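Local coordinates for protein Myo-inositol 2-dehydrogenase (Lactobacillus plantarum WCFS1, PDB 3CEA) that probably catalyses the NAD-dependent oxidation of myo-inositol at its 2-hydroxyl group, holding the dinucleotide on a Rossmann fold, at residues Asn123-Ser128 with Asn307-Gly312; Asp65-Glu70 with Ile89-Ala94; Gly249-Leu254 with Glu267-Asn272. One frame throughout, in Å; residues are numbered along the deposited sequence. Where two conformers were deposited one is given.

Interaction 1. Residues Asn123-Ser128 with Asn307-Gly312; sequences NQIFQS and NNVIVG
Asn308, on the last turn of helix 295-311, gives its ND2 to OE1 of Gln127, and with this bond the helix is tied to strand 126-127, the outermost strand of the parallel Rossmann sheet within this chain. The bond is 3.1 Å from Asn308 ND2 to Gln127 OE1 and bent, with an N-H...O angle of 139°. The two side chains cross at about a right angle, their amide planes 66° apart, and the donor is tilted from the plane of the Gln127 carbonyl. Gln127 has CG anti to its backbone N (chi1 -167°), and the chain runs on extended to the amide. The backbone of Asn308 also takes part: its O lies 3.9 Å from Ile125 CG1, a plain van der Waals contact, while its CB faces Ile125 CG2.

One residue on, Val309 meets the same isoleucine. Ile125 CG1 rests 3.9 Å from Val309 CA, and Val309 CG2, beside its own backbone N, comes alongside Ile125 CB at 4.2 Å. Val309 touches Asn97 of the neighbouring strand as well, and Gln314, just past the helix, binds the backbone of Gln124 and Phe126, extending the junction along the 123-128 segment.

The helix gives way at Gly312, which has positive phi; there Ile125 CD1 reaches across to Gly312 C at 4.2 Å.

Interaction 2. Residues Asp65-Glu70 with Ile89-Ala94; sequences DMIDTE and IYAMNA
Ile67 is the bump of this contact, and the hollow that takes it is lined by Tyr90 and Ala91 of helix 84-93 and by Ala94 just after it. Its two branches divide the work. CD1, carried outward on an extended chi2 of 164°, touches Tyr90 CD2 at 3.9 Å and lies 4.1 Å from Ala91 CB. CG2 goes to the methyl of Ala94, with 3.7 Å between Ile67 CG2 and Ala94 CB. The small alanines let the branched side chain come close to the helix backbone, and the CA atoms of Ile67 and Ala91 stand 6.9 Å apart.

Tyr90 is the reciprocal projection. Its side chain and that of Ile67 slide past each other in opposite directions, and the isoleucine methyl meets the ring at its edge, in plane, rather than over a face. CG is anti to the backbone N (chi1 -159°), and at the far end of the ring the hydroxyl meets Asp68. Tyr90 OH donates to Asp68 OD2 at 2.6 Å, using the syn lone pair of that oxygen; carboxylate and ring planes are turned 55° apart. This hydrogen bond lies at the more exposed margin of the contact, whereas Ile67 and Ala91 are buried and both also rest on Ile75 of strand 74-77.

Two helices packed side by side over one face of a parallel sheet, each linked to its strands by crossovers, are characteristic of the Rossmann-type dinucleotide-binding domain, and helices 63-67 and 84-93 form such a pair here.

Interaction 3. Residues Gly249-Leu254 with Glu267-Asn272; sequences GNQVEL and EHPDLN
Gln251 and Glu267 join strand 251-258, in the mixed sheet of the C-terminal domain typical of the GFO/IDH/MocA family, to the loop after strand 262-265. The Gln251 chain is bent at chi2 (76°), which swings CD out of the extended course, and NE2 then donates to Glu267 O at 2.8 Å. The bond is nearly straight at the hydrogen, 163°, and Glu267 O lies in the plane of the Gln251 amide, although the donor stands above the carbonyl plane. The same NE2 also donates to Glu253 OE1 at 2.9 Å, and His248 NE2 bonds to Gln251 OE1, so both ends of the amide are engaged. An alanine here would probably leave Glu267 O without this donor and open a gap beside Pro269.

The tight part centres on Pro269, in the middle of an inverse gamma turn. Its CD lies 3.3 Å from Gln251 OE1, and its CB is 3.1 Å from Asn250 O. The other end is looser: Glu253 CG comes no closer than 4.0 Å to Glu267 CA, and the two carboxylates look to arginines, Glu253 to Arg157 and to Arg264 of the third subunit, Glu267 to Arg264 of its own chain. Farther along, partly exposed Asp270 to Asn272 leave the strand altogether, and Asp270 O bonds to Arg273 NH1 of the second subunit.

Interactions 1 and 2 both build on the Rossmann sheet and touch through a probable hydrogen bond from Gln124 NE2 to Met92 O, 2.7 Å. Interaction 2 joins the ends of two helices and is only partly buried, its chemistry mostly methyl packing edged by one tyrosine-carboxylate hydrogen bond. Interaction 1 is buried and brings a helix from much later in the sequence to the outermost strand of that sheet within this chain, mixing aliphatic contact with an amide-amide bond. Interaction 3, on the opposite side of the chain's centre, is buried too, but combines a side-chain amide to backbone bond with packing of a proline and is touched by three other subunits, whereas no other chain of the assembly reaches the first two.

Interaction 1. Residues Asn123-Ser128 with Asn307-Gly312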
# COMPACT_ATOMS: atom_id res chain seq x y z
N ASN A 123 4.57 -42.70 -24.37
CA ASN A 123 5.72 -42.98 -23.51
C ASN A 123 6.67 -41.79 -23.41
O ASN A 123 7.58 -41.77 -22.57
CB ASN A 123 6.48 -44.22 -24.02
CG ASN A 123 5.61 -45.47 -24.06
OD1 ASN A 123 4.41 -45.43 -23.76
ND2 ASN A 123 6.21 -46.59 -24.43
N GLN A 124 6.45 -40.79 -24.26
CA GLN A 124 7.26 -39.57 -24.27
C GLN A 124 6.50 -38.41 -23.66
O GLN A 124 5.34 -38.15 -24.03
CB GLN A 124 7.70 -39.22 -25.70
CG GLN A 124 8.80 -40.11 -26.25
CD GLN A 124 8.87 -40.09 -27.77
OE1 GLN A 124 8.73 -41.12 -28.41
NE2 GLN A 124 9.09 -38.91 -28.34
N ILE A 125 7.14 -37.72 -22.73
CA ILE A 125 6.53 -36.59 -22.05
C ILE A 125 6.52 -35.36 -22.96
O ILE A 125 7.54 -35.03 -23.57
CB ILE A 125 7.26 -36.26 -20.71
CG1 ILE A 125 7.45 -37.52 -19.85
CG2 ILE A 125 6.54 -35.14 -19.94
CD1 ILE A 125 6.17 -38.25 -19.45
N PHE A 126 5.36 -34.72 -23.06
CA PHE A 126 5.27 -33.38 -23.64
C PHE A 126 4.74 -32.39 -22.61
O PHE A 126 3.77 -32.69 -21.90
CB PHE A 126 4.39 -33.36 -24.90
CG PHE A 126 4.19 -31.98 -25.46
CD1 PHE A 126 5.12 -31.43 -26.35
CD2 PHE A 126 3.09 -31.21 -25.09
CE1 PHE A 126 4.94 -30.15 -26.86
CE2 PHE A 126 2.91 -29.92 -25.60
CZ PHE A 126 3.84 -29.39 -26.48
N GLN A 127 5.36 -31.22 -22.55
CA GLN A 127 4.97 -30.19 -21.59
C GLN A 127 5.00 -28.80 -22.20
O GLN A 127 5.98 -28.41 -22.84
CB GLN A 127 5.88 -30.27 -20.36
CG GLN A 127 5.39 -29.48 -19.16
CD GLN A 127 6.04 -29.92 -17.87
OE1 GLN A 127 6.12 -31.11 -17.57
NE2 GLN A 127 6.52 -28.95 -17.09
N SER A 128 3.91 -28.05 -21.99
CA SER A 128 3.80 -26.67 -22.45
C SER A 128 4.45 -25.71 -21.45
O SER A 128 5.00 -26.14 -20.43
CB SER A 128 2.33 -26.30 -22.69
OG SER A 128 1.61 -26.22 -21.47
N ASN A 307 11.54 -33.80 -13.57
CA ASN A 307 10.98 -34.82 -12.67
C ASN A 307 9.97 -35.71 -13.40
O ASN A 307 9.96 -36.93 -13.22
CB ASN A 307 10.30 -34.17 -11.46
CG ASN A 307 11.28 -33.41 -10.57
OD1 ASN A 307 12.45 -33.77 -10.46
ND2 ASN A 307 10.79 -32.34 -9.94
N ASN A 308 9.13 -35.09 -14.23
CA ASN A 308 8.13 -35.80 -15.02
C ASN A 308 8.73 -36.82 -15.97
O ASN A 308 8.21 -37.94 -16.09
CB ASN A 308 7.22 -34.82 -15.78
CG ASN A 308 6.17 -34.18 -14.89
OD1 ASN A 308 6.01 -34.54 -13.72
ND2 ASN A 308 5.44 -33.21 -15.44
N VAL A 309 9.82 -36.45 -16.64
CA VAL A 309 10.54 -37.36 -17.53
C VAL A 309 11.12 -38.54 -16.75
O VAL A 309 11.01 -39.70 -17.17
CB VAL A 309 11.65 -36.64 -18.34
CG1 VAL A 309 12.41 -37.63 -19.23
CG2 VAL A 309 11.07 -35.52 -19.19
N ILE A 310 11.73 -38.24 -15.60
CA ILE A 310 12.34 -39.25 -14.72
C ILE A 310 11.30 -40.24 -14.18
O ILE A 310 11.46 -41.45 -14.32
CB ILE A 310 13.12 -38.58 -13.55
CG1 ILE A 310 14.38 -37.88 -14.08
CG2 ILE A 310 13.50 -39.60 -12.47
CD1 ILE A 310 15.01 -36.88 -13.12
N VAL A 311 10.23 -39.71 -13.58
CA VAL A 311 9.18 -40.52 -12.96
C VAL A 311 8.25 -41.16 -14.01
O VAL A 311 7.61 -42.18 -13.74
CB VAL A 311 8.36 -39.70 -11.92
CG1 VAL A 311 7.22 -40.52 -11.32
CG2 VAL A 311 9.28 -39.18 -10.81
N GLY A 312 8.20 -40.57 -15.20
CA GLY A 312 7.36 -41.08 -16.28
C GLY A 312 5.91 -40.69 -16.10
O GLY A 312 5.02 -41.54 -16.04

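Interaction 2. Residues Asp65-Glu70 with Ile89-Ala94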
# COMPACT_ATOMS: atom_id res chain seq x y z
N ASP A 65 20.02 -31.04 -37.38
CA ASP A 65 21.38 -31.53 -37.23
C ASP A 65 21.68 -31.92 -35.79
O ASP A 65 22.28 -32.95 -35.53
CB ASP A 65 22.40 -30.49 -37.71
CG ASP A 65 22.57 -30.48 -39.22
OD1 ASP A 65 22.06 -31.40 -39.90
OD2 ASP A 65 23.22 -29.54 -39.74
N MSE A 66 21.24 -31.08 -34.85
CA MSE A 66 21.46 -31.31 -33.42
C MSE A 66 20.74 -32.56 -32.93
O MSE A 66 21.33 -33.38 -32.22
CB MSE A 66 21.04 -30.09 -32.60
CG MSE A 66 21.40 -30.18 -31.12
SE MSE A 66 20.96 -28.58 -30.12
CE MSE A 66 19.03 -28.66 -30.25
N ILE A 67 19.47 -32.71 -33.31
CA ILE A 67 18.64 -33.84 -32.89
C ILE A 67 19.16 -35.17 -33.45
O ILE A 67 19.04 -36.21 -32.79
CB ILE A 67 17.14 -33.60 -33.26
CG1 ILE A 67 16.58 -32.43 -32.44
CG2 ILE A 67 16.31 -34.86 -33.03
CD1 ILE A 67 15.26 -31.86 -32.96
N ASP A 68 19.75 -35.13 -34.64
CA ASP A 68 20.26 -36.33 -35.31
C ASP A 68 21.71 -36.67 -34.96
O ASP A 68 22.24 -37.68 -35.43
CB ASP A 68 20.09 -36.20 -36.83
CG ASP A 68 18.64 -36.09 -37.26
OD1 ASP A 68 17.74 -36.60 -36.54
OD2 ASP A 68 18.39 -35.48 -38.32
N THR A 69 22.35 -35.82 -34.15
CA THR A 69 23.76 -36.01 -33.81
C THR A 69 23.99 -36.19 -32.31
O THR A 69 24.85 -36.97 -31.89
CB THR A 69 24.65 -34.85 -34.32
OG1 THR A 69 24.28 -34.52 -35.67
CG2 THR A 69 26.12 -35.22 -34.28
N GLU A 70 23.23 -35.46 -31.50
CA GLU A 70 23.43 -35.46 -30.05
C GLU A 70 22.72 -36.62 -29.35
O GLU A 70 21.62 -37.02 -29.74
CB GLU A 70 22.99 -34.13 -29.44
CG GLU A 70 23.78 -32.91 -29.92
CD GLU A 70 25.20 -32.86 -29.39
OE1 GLU A 70 25.41 -33.11 -28.18
OE2 GLU A 70 26.11 -32.56 -30.18
N ILE A 89 7.26 -32.01 -33.65
CA ILE A 89 7.05 -33.22 -34.45
C ILE A 89 8.37 -33.96 -34.71
O ILE A 89 8.46 -35.17 -34.48
CB ILE A 89 6.30 -32.92 -35.79
CG1 ILE A 89 4.86 -32.50 -35.51
CG2 ILE A 89 6.32 -34.14 -36.72
CD1 ILE A 89 4.19 -31.74 -36.65
N TYR A 90 9.39 -33.23 -35.16
CA TYR A 90 10.69 -33.83 -35.45
C TYR A 90 11.34 -34.46 -34.22
O TYR A 90 11.88 -35.57 -34.30
CB TYR A 90 11.63 -32.79 -36.08
CG TYR A 90 12.77 -33.40 -36.87
CD1 TYR A 90 12.57 -33.86 -38.17
CD2 TYR A 90 14.04 -33.52 -36.32
CE1 TYR A 90 13.61 -34.43 -38.90
CE2 TYR A 90 15.10 -34.08 -37.04
CZ TYR A 90 14.87 -34.53 -38.33
OH TYR A 90 15.90 -35.09 -39.06
N ALA A 91 11.26 -33.77 -33.09
CA ALA A 91 11.83 -34.23 -31.83
C ALA A 91 11.05 -35.40 -31.21
O ALA A 91 11.66 -36.32 -30.67
CB ALA A 91 11.94 -33.08 -30.83
N MSE A 92 9.72 -35.34 -31.30
CA MSE A 92 8.86 -36.45 -30.85
C MSE A 92 9.16 -37.73 -31.64
O MSE A 92 9.25 -38.81 -31.06
CB MSE A 92 7.37 -36.09 -30.99
CG MSE A 92 6.86 -34.99 -30.06
SE MSE A 92 6.70 -35.46 -28.17
CE MSE A 92 5.67 -37.04 -28.31
N ASN A 93 9.31 -37.59 -32.96
CA ASN A 93 9.62 -38.71 -33.85
C ASN A 93 10.99 -39.33 -33.60
O ASN A 93 11.23 -40.49 -33.96
CB ASN A 93 9.49 -38.29 -35.31
CG ASN A 93 8.05 -38.18 -35.77
OD1 ASN A 93 7.17 -38.89 -35.29
ND2 ASN A 93 7.81 -37.29 -36.72
N ALA A 94 11.90 -38.55 -33.01
CA ALA A 94 13.24 -39.03 -32.69
C ALA A 94 13.32 -39.62 -31.28
O ALA A 94 14.41 -39.92 -30.79
CB ALA A 94 14.24 -37.90 -32.86

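Interaction 3. Residues Gly249-Leu254 with Glu267-Asn272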
# COMPACT_ATOMS: atom_id res chain seq x y z
N GLY A 249 6.74 -0.24 -15.39
CA GLY A 249 7.41 -1.53 -15.49
C GLY A 249 6.55 -2.57 -16.16
O GLY A 249 5.69 -2.25 -16.99
N ASN A 250 6.78 -3.83 -15.80
CA ASN A 250 5.96 -4.94 -16.29
C ASN A 250 4.78 -5.14 -15.35
O ASN A 250 4.96 -5.46 -14.18
CB ASN A 250 6.81 -6.22 -16.38
CG ASN A 250 6.00 -7.45 -16.77
OD1 ASN A 250 6.08 -8.48 -16.11
ND2 ASN A 250 5.22 -7.34 -17.84
N GLN A 251 3.57 -4.94 -15.87
CA GLN A 251 2.35 -5.14 -15.10
C GLN A 251 1.73 -6.49 -15.42
O GLN A 251 1.36 -6.74 -16.57
CB GLN A 251 1.34 -4.02 -15.37
CG GLN A 251 0.05 -4.09 -14.53
CD GLN A 251 0.23 -3.63 -13.09
OE1 GLN A 251 1.22 -2.98 -12.75
NE2 GLN A 251 -0.72 -3.98 -12.23
N VAL A 252 1.65 -7.35 -14.41
CA VAL A 252 1.01 -8.66 -14.54
C VAL A 252 0.08 -8.85 -13.36
O VAL A 252 0.51 -9.06 -12.22
CB VAL A 252 2.03 -9.83 -14.67
CG1 VAL A 252 1.30 -11.16 -14.74
CG2 VAL A 252 2.89 -9.66 -15.92
N GLU A 253 -1.21 -8.77 -13.65
CA GLU A 253 -2.23 -8.59 -12.63
C GLU A 253 -3.41 -9.50 -12.91
O GLU A 253 -3.86 -9.62 -14.05
CB GLU A 253 -2.67 -7.12 -12.65
CG GLU A 253 -3.52 -6.65 -11.48
CD GLU A 253 -4.04 -5.23 -11.67
OE1 GLU A 253 -3.53 -4.51 -12.57
OE2 GLU A 253 -4.96 -4.82 -10.93
N LEU A 254 -3.89 -10.17 -11.87
CA LEU A 254 -5.10 -10.97 -11.95
C LEU A 254 -6.04 -10.63 -10.80
O LEU A 254 -5.65 -10.69 -9.63
CB LEU A 254 -4.80 -12.47 -11.96
CG LEU A 254 -5.96 -13.42 -12.26
CD1 LEU A 254 -6.45 -13.29 -13.70
CD2 LEU A 254 -5.57 -14.87 -11.97
N GLU A 267 -1.23 -6.51 -7.92
CA GLU A 267 -1.88 -5.22 -8.12
C GLU A 267 -0.83 -4.18 -8.53
O GLU A 267 -1.03 -3.42 -9.48
CB GLU A 267 -2.60 -4.79 -6.85
CG GLU A 267 -3.69 -3.75 -7.06
CD GLU A 267 -4.69 -3.70 -5.91
OE1 GLU A 267 -4.49 -4.41 -4.90
OE2 GLU A 267 -5.67 -2.95 -6.02
N HIS A 268 0.28 -4.17 -7.80
CA HIS A 268 1.48 -3.41 -8.16
C HIS A 268 2.64 -4.38 -8.37
O HIS A 268 2.79 -5.34 -7.60
CB HIS A 268 1.84 -2.39 -7.08
CG HIS A 268 0.75 -1.41 -6.76
ND1 HIS A 268 0.64 -0.79 -5.54
CD2 HIS A 268 -0.29 -0.95 -7.51
CE1 HIS A 268 -0.41 0.02 -5.54
NE2 HIS A 268 -0.99 -0.07 -6.72
N PRO A 269 3.47 -4.15 -9.40
CA PRO A 269 4.56 -5.08 -9.68
C PRO A 269 5.82 -4.76 -8.87
O PRO A 269 6.87 -4.48 -9.45
CB PRO A 269 4.80 -4.89 -11.17
CG PRO A 269 4.42 -3.45 -11.43
CD PRO A 269 3.47 -3.01 -10.35
N ASP A 270 5.71 -4.81 -7.55
CA ASP A 270 6.80 -4.40 -6.66
C ASP A 270 8.08 -5.19 -6.90
O ASP A 270 8.07 -6.42 -6.94
CB ASP A 270 6.38 -4.51 -5.19
CG ASP A 270 5.13 -3.70 -4.86
OD1 ASP A 270 4.88 -2.65 -5.51
OD2 ASP A 270 4.39 -4.11 -3.93
N LEU A 271 9.18 -4.46 -7.07
CA LEU A 271 10.50 -5.05 -7.29
C LEU A 271 10.99 -5.82 -6.07
O LEU A 271 11.49 -6.94 -6.19
CB LEU A 271 11.51 -3.95 -7.66
CG LEU A 271 12.99 -4.32 -7.83
CD1 LEU A 271 13.21 -5.20 -9.06
CD2 LEU A 271 13.84 -3.06 -7.91
N ASN A 272 10.85 -5.21 -4.90
CA ASN A 272 11.34 -5.80 -3.66
C ASN A 272 10.52 -5.31 -2.46
O ASN A 272 9.38 -4.88 -2.62
CB ASN A 272 12.83 -5.49 -3.47
CG ASN A 272 13.16 -4.01 -3.63
OD1 ASN A 272 12.34 -3.13 -3.35
ND2 ASN A 272 14.37 -3.74 -4.08